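Local structure of Alpha/beta hydrolase fold protein (Ochrobactrum, 4G9E) at residues 144-152 with 182-190; 163-173 with 247-255. The protein is an N-acyl homoserine lactonase of the alpha/beta hydrolase fold, which opens the lactone ring of acyl homoserine lactones and here holds N-butanoyl-L-homoserine. All coordinates share one frame; numbering follows the deposited sequence. Where two conformers were deposited one is given.

Contact 1 of 2, residues 144-152 with 182-190; sequences MALAGQEIF and GRARRIMFE. With C4L (N-butanoyl-L-homoserine), chain C.
The guanidinium of Arg185 lies flat on the ring of Phe152. The two planes are 11° apart, and Arg185 CZ sits 3.5 Å from the centroid of the Phe152 ring, a cation-pi stack over the face. The edge of the same guanidinium is turned to the loop backbone. Arg185 NE donates to Gln149 O at 2.8 Å, and Arg185 NH2 to Glu150 O at 2.9 Å. The second donor stands above its carbonyl plane. Two bonds and a stack thus fix the rotation of the group, while Arg185 NH1 is hydrogen-bonded to Ser34 OG.

Arg186 approaches Glu150 differently. The side chains run side by side, and Arg186 turns NE and NH2 to one oxygen, Glu150 OE1, in a side-on salt bridge. Arg186 NE is the nearer, 2.7 Å from Glu150 OE1. Glu150 CG stands anti to the backbone N (chi1 171°), and the extended chain carries the carboxylate out beside the Arg186 side chain.

Gly148 packs on Phe189, with Gly148 CA 3.5 Å from Phe189 CB. The Phe189 ring turns its edge to the butanoyl end of the ligand, and Phe189 CE1 is 3.9 Å from C8 of the ligand. Met144 and Ala147 also line this pocket. The contact lays the loop between helices 134-137 and 154-165 against helix 182-194. Leu146 and Ala147 touch helix 154-165, and Met188 touches helix 77-91.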
# COMPACT_ATOMS: atom_id res chain seq x y z
N MET A 144 -9.89 -12.65 5.41
CA MET A 144 -10.12 -12.07 4.10
C MET A 144 -11.54 -11.53 4.01
O MET A 144 -11.79 -10.49 3.41
CB MET A 144 -9.88 -13.12 3.01
CG MET A 144 -10.07 -12.60 1.60
SD MET A 144 -8.83 -11.37 1.14
CE MET A 144 -9.75 -10.42 -0.06
N ALA A 145 -12.47 -12.25 4.64
CA ALA A 145 -13.88 -11.86 4.64
C ALA A 145 -14.10 -10.53 5.37
O ALA A 145 -15.05 -9.81 5.07
CB ALA A 145 -14.72 -12.96 5.26
N LEU A 146 -13.23 -10.22 6.32
CA LEU A 146 -13.36 -9.00 7.11
C LEU A 146 -12.97 -7.73 6.34
O LEU A 146 -13.33 -6.63 6.75
CB LEU A 146 -12.51 -9.09 8.39
CG LEU A 146 -12.99 -10.10 9.43
CD1 LEU A 146 -12.01 -10.14 10.59
CD2 LEU A 146 -14.39 -9.75 9.92
N ALA A 147 -12.22 -7.89 5.25
CA ALA A 147 -11.73 -6.75 4.48
C ALA A 147 -12.85 -5.79 4.06
O ALA A 147 -12.63 -4.58 3.97
CB ALA A 147 -10.94 -7.22 3.26
N GLY A 148 -14.03 -6.33 3.80
CA GLY A 148 -15.17 -5.54 3.37
C GLY A 148 -16.30 -5.45 4.38
O GLY A 148 -17.41 -5.06 4.03
N GLN A 149 -16.01 -5.81 5.62
CA GLN A 149 -17.02 -5.81 6.67
C GLN A 149 -16.98 -4.51 7.48
O GLN A 149 -15.95 -4.18 8.06
CB GLN A 149 -16.82 -7.00 7.60
CG GLN A 149 -17.86 -7.12 8.71
CD GLN A 149 -17.74 -8.44 9.45
OE1 GLN A 149 -17.81 -9.51 8.85
NE2 GLN A 149 -17.52 -8.36 10.76
N GLU A 150 -18.10 -3.79 7.52
CA GLU A 150 -18.12 -2.50 8.20
C GLU A 150 -17.92 -2.60 9.71
O GLU A 150 -17.08 -1.91 10.28
CB GLU A 150 -19.40 -1.73 7.90
CG GLU A 150 -19.53 -0.49 8.76
CD GLU A 150 -20.60 0.46 8.29
OE1 GLU A 150 -21.05 0.33 7.14
OE2 GLU A 150 -20.98 1.35 9.07
N ILE A 151 -18.70 -3.46 10.35
CA ILE A 151 -18.68 -3.57 11.81
C ILE A 151 -17.76 -4.70 12.27
O ILE A 151 -17.96 -5.86 11.91
CB ILE A 151 -20.10 -3.76 12.39
CG1 ILE A 151 -21.03 -2.63 11.93
CG2 ILE A 151 -20.04 -3.83 13.91
CD1 ILE A 151 -22.43 -2.71 12.51
N PHE A 152 -16.74 -4.34 13.04
CA PHE A 152 -15.83 -5.31 13.64
C PHE A 152 -16.18 -5.51 15.11
O PHE A 152 -16.31 -4.54 15.85
CB PHE A 152 -14.39 -4.77 13.59
CG PHE A 152 -13.65 -5.07 12.31
CD1 PHE A 152 -14.29 -5.45 11.14
CD2 PHE A 152 -12.27 -4.94 12.29
CE1 PHE A 152 -13.56 -5.70 9.98
CE2 PHE A 152 -11.54 -5.19 11.14
CZ PHE A 152 -12.18 -5.57 9.99
N GLY A 182 -15.36 2.11 9.58
CA GLY A 182 -15.77 0.86 8.97
C GLY A 182 -16.49 1.03 7.64
O GLY A 182 -16.50 0.12 6.81
N ARG A 183 -17.11 2.18 7.43
CA ARG A 183 -17.72 2.47 6.14
C ARG A 183 -16.69 2.35 5.02
O ARG A 183 -17.03 1.96 3.90
CB ARG A 183 -18.32 3.88 6.12
CG ARG A 183 -19.44 4.07 7.12
CD ARG A 183 -19.93 5.50 7.15
NE ARG A 183 -18.85 6.42 7.50
CZ ARG A 183 -18.95 7.74 7.47
NH1 ARG A 183 -20.10 8.31 7.12
NH2 ARG A 183 -17.91 8.50 7.80
N ALA A 184 -15.44 2.68 5.32
CA ALA A 184 -14.39 2.62 4.32
C ALA A 184 -14.14 1.18 3.87
O ALA A 184 -13.88 0.94 2.70
CB ALA A 184 -13.10 3.26 4.85
N ARG A 185 -14.21 0.23 4.80
CA ARG A 185 -14.06 -1.17 4.43
C ARG A 185 -15.19 -1.60 3.50
O ARG A 185 -14.95 -2.16 2.42
CB ARG A 185 -14.05 -2.06 5.67
CG ARG A 185 -12.74 -1.98 6.45
CD ARG A 185 -12.71 -3.00 7.58
NE ARG A 185 -13.63 -2.67 8.66
CZ ARG A 185 -13.29 -2.06 9.79
NH1 ARG A 185 -12.03 -1.69 10.00
NH2 ARG A 185 -14.20 -1.82 10.72
N ARG A 186 -16.42 -1.33 3.91
CA ARG A 186 -17.58 -1.79 3.16
C ARG A 186 -17.61 -1.20 1.75
O ARG A 186 -17.77 -1.92 0.77
CB ARG A 186 -18.87 -1.45 3.89
CG ARG A 186 -20.11 -1.79 3.09
CD ARG A 186 -21.39 -1.59 3.88
NE ARG A 186 -21.43 -0.32 4.59
CZ ARG A 186 -21.82 0.84 4.06
NH1 ARG A 186 -22.19 0.91 2.79
NH2 ARG A 186 -21.83 1.93 4.81
N ILE A 187 -17.46 0.12 1.67
CA ILE A 187 -17.61 0.80 0.39
C ILE A 187 -16.46 0.45 -0.55
O ILE A 187 -16.67 0.14 -1.72
CB ILE A 187 -17.74 2.32 0.58
CG1 ILE A 187 -19.01 2.65 1.38
CG2 ILE A 187 -17.80 3.02 -0.77
CD1 ILE A 187 -19.05 4.06 1.89
N MET A 188 -15.23 0.46 -0.05
CA MET A 188 -14.10 0.13 -0.89
C MET A 188 -14.23 -1.27 -1.47
O MET A 188 -14.00 -1.48 -2.66
CB MET A 188 -12.78 0.27 -0.12
CG MET A 188 -11.53 -0.17 -0.88
SD MET A 188 -11.22 -1.95 -0.85
CE MET A 188 -11.02 -2.26 0.90
N PHE A 189 -14.62 -2.24 -0.65
CA PHE A 189 -14.64 -3.61 -1.12
C PHE A 189 -15.73 -3.84 -2.15
O PHE A 189 -15.54 -4.55 -3.14
CB PHE A 189 -14.78 -4.58 0.05
CG PHE A 189 -14.61 -6.02 -0.35
CD1 PHE A 189 -13.34 -6.56 -0.52
CD2 PHE A 189 -15.71 -6.82 -0.56
CE1 PHE A 189 -13.19 -7.88 -0.89
CE2 PHE A 189 -15.56 -8.15 -0.93
CZ PHE A 189 -14.30 -8.67 -1.10
N GLU A 190 -16.89 -3.24 -1.91
CA GLU A 190 -17.98 -3.31 -2.88
C GLU A 190 -17.58 -2.71 -4.22
O GLU A 190 -17.85 -3.29 -5.27
CB GLU A 190 -19.22 -2.61 -2.33
CG GLU A 190 -19.96 -3.40 -1.26
CD GLU A 190 -21.16 -2.67 -0.71
OE1 GLU A 190 -21.32 -1.47 -0.99
OE2 GLU A 190 -21.95 -3.32 0.02
O1 C4L C . -4.24 -5.74 4.01
C4 C4L C . -5.03 -5.26 3.15
O2 C4L C . -4.97 -4.08 2.74
C3 C4L C . -6.14 -6.13 2.60
C2 C4L C . -5.77 -7.62 2.69
C1 C4L C . -6.99 -8.52 2.60
O3 C4L C . -7.75 -8.43 3.82
N1 C4L C . -6.45 -5.82 1.20
C5 C4L C . -7.55 -5.15 0.85
O4 C4L C . -8.39 -4.76 1.64
C6 C4L C . -7.74 -4.90 -0.63
C7 C4L C . -9.16 -5.28 -1.03
C8 C4L C . -9.44 -6.77 -0.86
O HOH W 1 -18.19 -4.70 1.34

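Contact 2 of 2, residues 163-173 with 247-255; sequences STCGEPFEASL and GHAPFREAP. With C4L (N-butanoyl-L-homoserine), chain C.
Arg252 reaches from helix 250-253 into the turn after Cys165. Its CB starts toward the turn, and CG lies between the backbone N and the carbonyl carbon (chi1 66°). CG and CD then pass Cys165 O, with Arg252 CD 3.5 Å from Cys165 O. A bend at chi3 (-55°) turns the guanidinium edge to the carbonyls. Arg252 NH1 donates to Cys165 O at 2.9 Å, from above the carbonyl plane, and more weakly to Gly166 O. At the tip, Arg252 NH1 and NH2 grip Pro168 O end-on, each at 2.9 Å. A water joins NH2 to Glu170, and Leu173 CD1 packs over one guanidinium face. An alanine here would remove this clamp and would probably leave the carbonyls of Cys165 and Pro168 without their donor and the turn freer to move.

The His248 ring turns its edge to Thr164 O, with His248 CD2 3.4 Å from this buried oxygen, which has no hydrogen-bond partner. His248 NE2 donates to ligand O1 at 2.8 Å, and His248 ND1 is hydrogen-bonded to Glu219 OE1, consistent with a Ser-His-Glu triad. The contact joins the end of helix 154-165 and the start of helix 171-179 to the loop and short helix that follow edge strand 241-243.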
# COMPACT_ATOMS: atom_id res chain seq x y z
N SER A 163 -3.65 -11.05 11.55
CA SER A 163 -3.43 -11.67 10.25
C SER A 163 -2.79 -10.71 9.24
O SER A 163 -1.94 -11.11 8.45
CB SER A 163 -4.73 -12.26 9.69
OG SER A 163 -5.72 -11.26 9.55
N THR A 164 -3.20 -9.45 9.25
CA THR A 164 -2.62 -8.48 8.33
C THR A 164 -1.20 -8.09 8.70
O THR A 164 -0.37 -7.89 7.81
CB THR A 164 -3.47 -7.20 8.17
OG1 THR A 164 -3.64 -6.56 9.44
CG2 THR A 164 -4.82 -7.51 7.52
N CYS A 165 -0.91 -7.97 9.99
CA CYS A 165 0.38 -7.41 10.41
C CYS A 165 1.44 -8.46 10.71
O CYS A 165 2.63 -8.16 10.64
CB CYS A 165 0.19 -6.49 11.61
SG CYS A 165 -0.77 -5.02 11.23
N GLY A 166 1.01 -9.67 11.05
CA GLY A 166 1.94 -10.74 11.33
C GLY A 166 2.78 -10.52 12.57
O GLY A 166 2.51 -9.64 13.39
N GLU A 167 3.83 -11.33 12.71
CA GLU A 167 4.72 -11.25 13.86
C GLU A 167 5.75 -10.15 13.67
O GLU A 167 6.35 -10.05 12.60
CB GLU A 167 5.47 -12.57 14.04
CG GLU A 167 4.59 -13.77 14.31
CD GLU A 167 3.84 -13.66 15.62
OE1 GLU A 167 4.21 -12.83 16.47
OE2 GLU A 167 2.86 -14.42 15.79
N PRO A 168 6.01 -9.35 14.71
CA PRO A 168 5.48 -9.43 16.07
C PRO A 168 4.21 -8.62 16.24
O PRO A 168 4.05 -7.57 15.64
CB PRO A 168 6.59 -8.77 16.89
CG PRO A 168 7.15 -7.74 15.97
CD PRO A 168 7.10 -8.36 14.61
N PHE A 169 3.30 -9.10 17.06
CA PHE A 169 2.10 -8.34 17.34
C PHE A 169 2.28 -7.44 18.55
O PHE A 169 3.03 -7.74 19.46
CB PHE A 169 0.91 -9.25 17.56
CG PHE A 169 -0.39 -8.55 17.42
CD1 PHE A 169 -0.82 -8.11 16.18
CD2 PHE A 169 -1.16 -8.27 18.53
CE1 PHE A 169 -2.01 -7.44 16.04
CE2 PHE A 169 -2.36 -7.59 18.40
CZ PHE A 169 -2.78 -7.18 17.16
N GLU A 170 1.60 -6.30 18.53
CA GLU A 170 1.51 -5.56 19.75
C GLU A 170 0.22 -4.77 19.83
O GLU A 170 -0.46 -4.58 18.81
CB GLU A 170 2.62 -4.58 19.93
CG GLU A 170 2.86 -3.68 18.78
CD GLU A 170 4.05 -2.80 19.06
OE1 GLU A 170 3.96 -2.05 20.00
OE2 GLU A 170 5.08 -2.90 18.42
N ALA A 171 -0.08 -4.27 21.02
CA ALA A 171 -1.38 -3.68 21.31
C ALA A 171 -1.70 -2.46 20.47
O ALA A 171 -2.86 -2.23 20.15
CB ALA A 171 -1.49 -3.35 22.80
N SER A 172 -0.69 -1.68 20.11
CA SER A 172 -0.92 -0.47 19.32
C SER A 172 -1.59 -0.78 17.99
O SER A 172 -2.28 0.06 17.42
CB SER A 172 0.40 0.28 19.08
OG SER A 172 1.30 -0.51 18.33
N LEU A 173 -1.39 -2.00 17.49
CA LEU A 173 -2.00 -2.42 16.24
C LEU A 173 -3.51 -2.54 16.36
O LEU A 173 -4.25 -2.25 15.41
CB LEU A 173 -1.39 -3.73 15.75
CG LEU A 173 0.12 -3.72 15.53
CD1 LEU A 173 0.56 -5.10 15.07
CD2 LEU A 173 0.51 -2.67 14.51
N GLY A 247 4.77 -13.23 6.15
CA GLY A 247 3.44 -13.36 5.60
C GLY A 247 3.01 -12.12 4.85
O GLY A 247 3.61 -11.74 3.84
N HIS A 248 1.97 -11.47 5.35
CA HIS A 248 1.37 -10.34 4.66
C HIS A 248 2.16 -9.04 4.78
O HIS A 248 1.94 -8.12 3.99
CB HIS A 248 -0.03 -10.10 5.22
CG HIS A 248 -0.89 -9.19 4.38
ND1 HIS A 248 -1.08 -9.37 3.02
CD2 HIS A 248 -1.67 -8.14 4.73
CE1 HIS A 248 -1.93 -8.46 2.58
NE2 HIS A 248 -2.30 -7.70 3.60
N ALA A 249 3.06 -8.94 5.76
CA ALA A 249 3.70 -7.67 6.06
C ALA A 249 5.22 -7.83 6.20
O ALA A 249 5.78 -7.56 7.26
CB ALA A 249 3.12 -7.07 7.33
N PRO A 250 5.89 -8.26 5.12
CA PRO A 250 7.33 -8.54 5.25
C PRO A 250 8.17 -7.33 5.65
O PRO A 250 9.25 -7.51 6.20
CB PRO A 250 7.72 -9.05 3.86
CG PRO A 250 6.61 -8.55 2.94
CD PRO A 250 5.38 -8.60 3.79
N PHE A 251 7.69 -6.12 5.38
CA PHE A 251 8.41 -4.91 5.75
C PHE A 251 8.57 -4.77 7.27
O PHE A 251 9.47 -4.06 7.73
CB PHE A 251 7.72 -3.68 5.16
CG PHE A 251 6.30 -3.54 5.61
CD1 PHE A 251 6.01 -2.91 6.82
CD2 PHE A 251 5.25 -4.10 4.88
CE1 PHE A 251 4.72 -2.82 7.27
CE2 PHE A 251 3.95 -4.02 5.35
CZ PHE A 251 3.68 -3.38 6.54
N ARG A 252 7.71 -5.42 8.05
CA ARG A 252 7.87 -5.44 9.51
C ARG A 252 8.24 -6.82 10.06
O ARG A 252 8.87 -6.92 11.11
CB ARG A 252 6.64 -4.87 10.23
CG ARG A 252 5.37 -5.71 10.08
CD ARG A 252 4.11 -5.02 10.67
NE ARG A 252 4.32 -4.64 12.07
CZ ARG A 252 4.21 -5.48 13.09
NH1 ARG A 252 3.85 -6.74 12.88
NH2 ARG A 252 4.47 -5.06 14.33
N GLU A 253 7.86 -7.88 9.35
CA GLU A 253 8.14 -9.25 9.77
C GLU A 253 9.59 -9.63 9.49
O GLU A 253 10.20 -10.39 10.25
CB GLU A 253 7.20 -10.22 9.05
CG GLU A 253 5.72 -10.07 9.42
CD GLU A 253 4.80 -10.86 8.51
OE1 GLU A 253 4.83 -10.66 7.28
OE2 GLU A 253 4.02 -11.70 9.02
N ALA A 254 10.13 -9.11 8.40
CA ALA A 254 11.49 -9.40 7.97
C ALA A 254 12.13 -8.14 7.41
O ALA A 254 12.43 -8.07 6.22
CB ALA A 254 11.47 -10.49 6.93
N PRO A 255 12.31 -7.12 8.26
CA PRO A 255 12.71 -5.82 7.69
C PRO A 255 14.02 -5.82 6.92
O PRO A 255 14.09 -5.16 5.89
CB PRO A 255 12.79 -4.91 8.91
CG PRO A 255 11.87 -5.54 9.91
CD PRO A 255 12.02 -7.02 9.70
O1 C4L C . -4.24 -5.74 4.01
C4 C4L C . -5.03 -5.26 3.15
O2 C4L C . -4.97 -4.08 2.74
C3 C4L C . -6.14 -6.13 2.60
C2 C4L C . -5.77 -7.62 2.69
C1 C4L C . -6.99 -8.52 2.60
O3 C4L C . -7.75 -8.43 3.82
N1 C4L C . -6.45 -5.82 1.20
C5 C4L C . -7.55 -5.15 0.85
O4 C4L C . -8.39 -4.76 1.64
C6 C4L C . -7.74 -4.90 -0.63
C7 C4L C . -9.16 -5.28 -1.03
C8 C4L C . -9.44 -6.77 -0.86
O HOH W 2 0.52 -12.21 7.84
O HOH W 3 8.80 -11.53 12.46
O HOH W 4 4.54 -13.48 10.93
O HOH W 5 4.92 -2.44 15.35

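Overall arrangement
Both contacts touch the bound N-butanoyl-L-homoserine, but at different groups. Contact 1 lines the butanoyl tail and the hydroxyl arm of the ligand. Contact 2 meets its carboxylate through His248. Their centres are about 20 Å apart, and their nearest atoms about 6 Å, so they do not touch each other directly. The chain ties them together: their segments alternate in sequence, helix 154-165 runs from the loop of contact 1 into contact 2, and helix 171-179 leads back to helix 182-194. Tyr160 OH, on helix 154-165, is also hydrogen-bonded to the ligand, as are the backbone nitrogens of Asn33 and Leu103. The largely helical region 144-190 thus supplies pocket residues and also packs on the loop of the probable catalytic histidine.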